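PDB 4JZA: uncharacterized protein from Legionella longbeachae NSW150, which probably dephosphorylates phosphatidylinositol 3-phosphate, acting as a phosphoinositide phosphatase that may alter lipid metabolism in the infected host. Local coordinates for residues I562-Y570 with R591-Y600. Sequence-based numbering, arbitrary orientation.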
loop_
_atom_site.group_PDB
_atom_site.type_symbol
_atom_site.label_atom_id
_atom_site.label_comp_id
_atom_site.label_asym_id
_atom_site.label_seq_id
_atom_site.Cartn_x
_atom_site.Cartn_y
_atom_site.Cartn_z
ATOM N N ILE A 562 -11.356 18.767 -10.416
ATOM C CA ILE A 562 -12.071 18.804 -11.676
ATOM C C ILE A 562 -13.185 19.864 -11.571
ATOM O O ILE A 562 -13.363 20.706 -12.492
ATOM C CB ILE A 562 -12.667 17.410 -11.946
ATOM C CG1 ILE A 562 -11.603 16.483 -12.552
ATOM C CG2 ILE A 562 -13.863 17.470 -12.859
ATOM C CD1 ILE A 562 -11.940 15.038 -12.349
ATOM N N HIS A 563 -13.926 19.831 -10.453
ATOM C CA HIS A 563 -15.076 20.699 -10.300
ATOM C C HIS A 563 -14.606 22.140 -10.255
ATOM O O HIS A 563 -15.143 23.006 -10.969
ATOM C CB HIS A 563 -15.851 20.342 -9.061
ATOM C CG HIS A 563 -17.208 20.961 -8.979
ATOM N ND1 HIS A 563 -17.450 22.117 -8.270
ATOM C CD2 HIS A 563 -18.412 20.532 -9.420
ATOM C CE1 HIS A 563 -18.738 22.399 -8.322
ATOM N NE2 HIS A 563 -19.343 21.466 -9.030
ATOM N N THR A 564 -13.575 22.401 -9.471
ATOM C CA THR A 564 -13.067 23.745 -9.382
ATOM C C THR A 564 -12.450 24.125 -10.722
ATOM O O THR A 564 -12.755 25.174 -11.270
ATOM C CB THR A 564 -12.110 23.870 -8.192
ATOM O OG1 THR A 564 -12.813 23.557 -6.982
ATOM C CG2 THR A 564 -11.549 25.252 -8.072
ATOM N N ASP A 565 -11.632 23.288 -11.317
ATOM C CA ASP A 565 -11.203 23.619 -12.688
ATOM C C ASP A 565 -12.414 24.016 -13.582
ATOM O O ASP A 565 -12.375 25.000 -14.309
ATOM C CB ASP A 565 -10.427 22.466 -13.342
ATOM C CG ASP A 565 -8.977 22.349 -12.843
ATOM O OD1 ASP A 565 -8.446 23.372 -12.312
ATOM O OD2 ASP A 565 -8.360 21.239 -13.007
ATOM N N ALA A 566 -13.489 23.256 -13.524
ATOM C CA ALA A 566 -14.616 23.531 -14.385
ATOM C C ALA A 566 -15.238 24.901 -14.105
ATOM O O ALA A 566 -15.722 25.548 -15.022
ATOM C CB ALA A 566 -15.673 22.456 -14.227
HETATM N N MSE A 567 -15.273 25.334 -12.849
HETATM C CA MSE A 567 -15.833 26.646 -12.519
HETATM C C MSE A 567 -14.953 27.731 -13.114
HETATM O O MSE A 567 -15.443 28.712 -13.685
HETATM C CB MSE A 567 -15.960 26.794 -11.017
HETATM C CG MSE A 567 -17.112 25.923 -10.534
HETATM SE SE MSE A 567 -17.388 26.194 -8.606
HETATM C CE MSE A 567 -18.108 28.027 -8.731
ATOM N N ILE A 568 -13.643 27.561 -12.994
ATOM C CA ILE A 568 -12.685 28.504 -13.562
ATOM C C ILE A 568 -12.856 28.531 -15.093
ATOM O O ILE A 568 -12.925 29.593 -15.664
ATOM C CB ILE A 568 -11.238 28.170 -13.099
ATOM C CG1 ILE A 568 -11.113 28.443 -11.600
ATOM C CG2 ILE A 568 -10.167 28.965 -13.842
ATOM C CD1 ILE A 568 -9.893 27.796 -10.994
ATOM N N LEU A 569 -12.969 27.383 -15.754
ATOM C CA LEU A 569 -13.173 27.393 -17.194
ATOM C C LEU A 569 -14.497 28.034 -17.600
ATOM O O LEU A 569 -14.583 28.705 -18.638
ATOM C CB LEU A 569 -13.103 25.979 -17.770
ATOM C CG LEU A 569 -11.700 25.400 -17.620
ATOM C CD1 LEU A 569 -11.683 23.966 -18.081
ATOM C CD2 LEU A 569 -10.646 26.213 -18.372
ATOM N N TYR A 570 -15.524 27.825 -16.797
ATOM C CA TYR A 570 -16.843 28.408 -17.041
ATOM C C TYR A 570 -16.769 29.962 -16.961
ATOM O O TYR A 570 -17.171 30.670 -17.888
ATOM C CB TYR A 570 -17.859 27.814 -16.030
ATOM C CG TYR A 570 -19.287 28.219 -16.241
ATOM C CD1 TYR A 570 -19.734 29.494 -15.873
ATOM C CD2 TYR A 570 -20.211 27.344 -16.822
ATOM C CE1 TYR A 570 -21.038 29.870 -16.094
ATOM C CE2 TYR A 570 -21.524 27.744 -17.053
ATOM C CZ TYR A 570 -21.921 29.003 -16.690
ATOM O OH TYR A 570 -23.205 29.403 -16.878
ATOM N N ARG A 591 -24.053 23.743 -19.707
ATOM C CA ARG A 591 -22.712 24.147 -20.118
ATOM C C ARG A 591 -21.611 23.889 -19.125
ATOM O O ARG A 591 -20.427 23.770 -19.492
ATOM C CB ARG A 591 -22.722 25.611 -20.386
ATOM C CG ARG A 591 -23.343 25.914 -21.715
ATOM C CD ARG A 591 -23.596 27.387 -21.709
ATOM N NE ARG A 591 -23.853 27.903 -23.029
ATOM C CZ ARG A 591 -24.147 29.172 -23.252
ATOM N NH1 ARG A 591 -24.224 30.035 -22.231
ATOM N NH2 ARG A 591 -24.368 29.573 -24.493
ATOM N N PHE A 592 -22.017 23.881 -17.866
ATOM C CA PHE A 592 -21.138 23.541 -16.793
ATOM C C PHE A 592 -20.921 22.024 -16.806
ATOM O O PHE A 592 -19.783 21.537 -16.767
ATOM C CB PHE A 592 -21.730 24.037 -15.456
ATOM C CG PHE A 592 -20.873 23.712 -14.266
ATOM C CD1 PHE A 592 -19.608 24.236 -14.178
ATOM C CD2 PHE A 592 -21.316 22.846 -13.266
ATOM C CE1 PHE A 592 -18.794 23.937 -13.109
ATOM C CE2 PHE A 592 -20.499 22.547 -12.186
ATOM C CZ PHE A 592 -19.236 23.106 -12.103
ATOM N N VAL A 593 -22.023 21.291 -16.905
ATOM C CA VAL A 593 -21.972 19.852 -16.972
ATOM C C VAL A 593 -21.063 19.417 -18.107
ATOM O O VAL A 593 -20.298 18.451 -17.978
ATOM C CB VAL A 593 -23.380 19.242 -17.093
ATOM C CG1 VAL A 593 -23.350 17.728 -17.324
ATOM C CG2 VAL A 593 -24.165 19.499 -15.809
ATOM N N SER A 594 -21.118 20.125 -19.217
ATOM C CA SER A 594 -20.256 19.767 -20.332
ATOM C C SER A 594 -18.756 19.881 -19.987
ATOM O O SER A 594 -17.951 19.006 -20.341
ATOM C CB SER A 594 -20.573 20.627 -21.548
ATOM O OG SER A 594 -20.069 19.989 -22.710
ATOM N N LEU A 595 -18.409 20.962 -19.293
ATOM C CA LEU A 595 -17.051 21.192 -18.849
ATOM C C LEU A 595 -16.636 20.146 -17.845
ATOM O O LEU A 595 -15.568 19.568 -18.007
ATOM C CB LEU A 595 -16.881 22.578 -18.228
ATOM C CG LEU A 595 -16.947 23.702 -19.267
ATOM C CD1 LEU A 595 -17.327 25.020 -18.598
ATOM C CD2 LEU A 595 -15.644 23.808 -20.050
ATOM N N VAL A 596 -17.468 19.878 -16.838
ATOM C CA VAL A 596 -17.127 18.830 -15.885
ATOM C C VAL A 596 -16.902 17.499 -16.560
ATOM O O VAL A 596 -15.884 16.812 -16.308
ATOM C CB VAL A 596 -18.190 18.589 -14.828
ATOM C CG1 VAL A 596 -17.779 17.413 -13.962
ATOM C CG2 VAL A 596 -18.285 19.804 -13.935
ATOM N N ALA A 597 -17.850 17.116 -17.387
ATOM C CA ALA A 597 -17.768 15.843 -18.076
ATOM C C ALA A 597 -16.494 15.814 -18.926
ATOM O O ALA A 597 -15.761 14.828 -18.927
ATOM C CB ALA A 597 -19.023 15.598 -18.924
ATOM N N ASP A 598 -16.185 16.906 -19.606
ATOM C CA ASP A 598 -14.949 16.954 -20.426
ATOM C C ASP A 598 -13.693 16.720 -19.624
ATOM O O ASP A 598 -12.785 16.003 -20.082
ATOM C CB ASP A 598 -14.789 18.309 -21.127
ATOM C CG ASP A 598 -15.623 18.417 -22.372
ATOM O OD1 ASP A 598 -16.151 17.391 -22.828
ATOM O OD2 ASP A 598 -15.750 19.545 -22.887
ATOM N N LEU A 599 -13.635 17.365 -18.456
ATOM C CA LEU A 599 -12.464 17.274 -17.608
ATOM C C LEU A 599 -12.344 15.868 -17.050
ATOM O O LEU A 599 -11.289 15.270 -17.133
ATOM C CB LEU A 599 -12.499 18.322 -16.505
ATOM C CG LEU A 599 -12.251 19.776 -16.988
ATOM C CD1 LEU A 599 -12.311 20.708 -15.810
ATOM C CD2 LEU A 599 -10.917 19.997 -17.654
ATOM N N TYR A 600 -13.454 15.338 -16.540
ATOM C CA TYR A 600 -13.492 14.009 -15.987
ATOM C C TYR A 600 -13.055 13.037 -17.052
ATOM O O TYR A 600 -12.193 12.220 -16.819
ATOM C CB TYR A 600 -14.886 13.688 -15.429
ATOM C CG TYR A 600 -14.958 12.337 -14.748
ATOM C CD1 TYR A 600 -15.061 11.173 -15.493
ATOM C CD2 TYR A 600 -14.911 12.236 -13.360
ATOM C CE1 TYR A 600 -15.111 9.950 -14.895
ATOM C CE2 TYR A 600 -14.930 11.016 -12.738
ATOM C CZ TYR A 600 -15.034 9.874 -13.516
ATOM O OH TYR A 600 -15.053 8.642 -12.908
#
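F592 pushes its ring between H563, A566, M567 and Y570, a knob-into-hole fit. Its outer edge meets the H563 imidazole in an offset edge-to-face pair, with planes at 87° and centroids 5.1 Å apart; F592 CZ stands over one imidazole face, near the rim. With CG anti to the backbone N (chi1 180°), the F592 ring swings toward helix 562-570, bringing CE1 3.6 Å from A566 CB. At the root of the F592 side chain, Y570 CD2 lies 3.9 Å from F592 CB, the two side chains crossing at about a right angle.

A reciprocal knob is A566, whose methyl enters the hole between F592, L595, V596 and L599; consistent with this small side chain, the CA atoms of A566 and V596 are 5.5 Å apart. L599 is a third knob, among I562, D565, A566 and L569, and its CD1 meets L569 CD1 tip to tip at 4.0 Å. The segment axes approach to 8.9 Å at 131°, an obliquely antiparallel crossing held by apolar packing. Beyond it, S533 OG of helix 524-542 hydrogen-bonds H563 ND1, and R372 NH1 forms a salt bridge with D565 OD1. Helix 562-570 lies between strand 365-374, an inner strand of the mixed sheet, and helix 591-600, whose V596 meets I630 of helix 628-637.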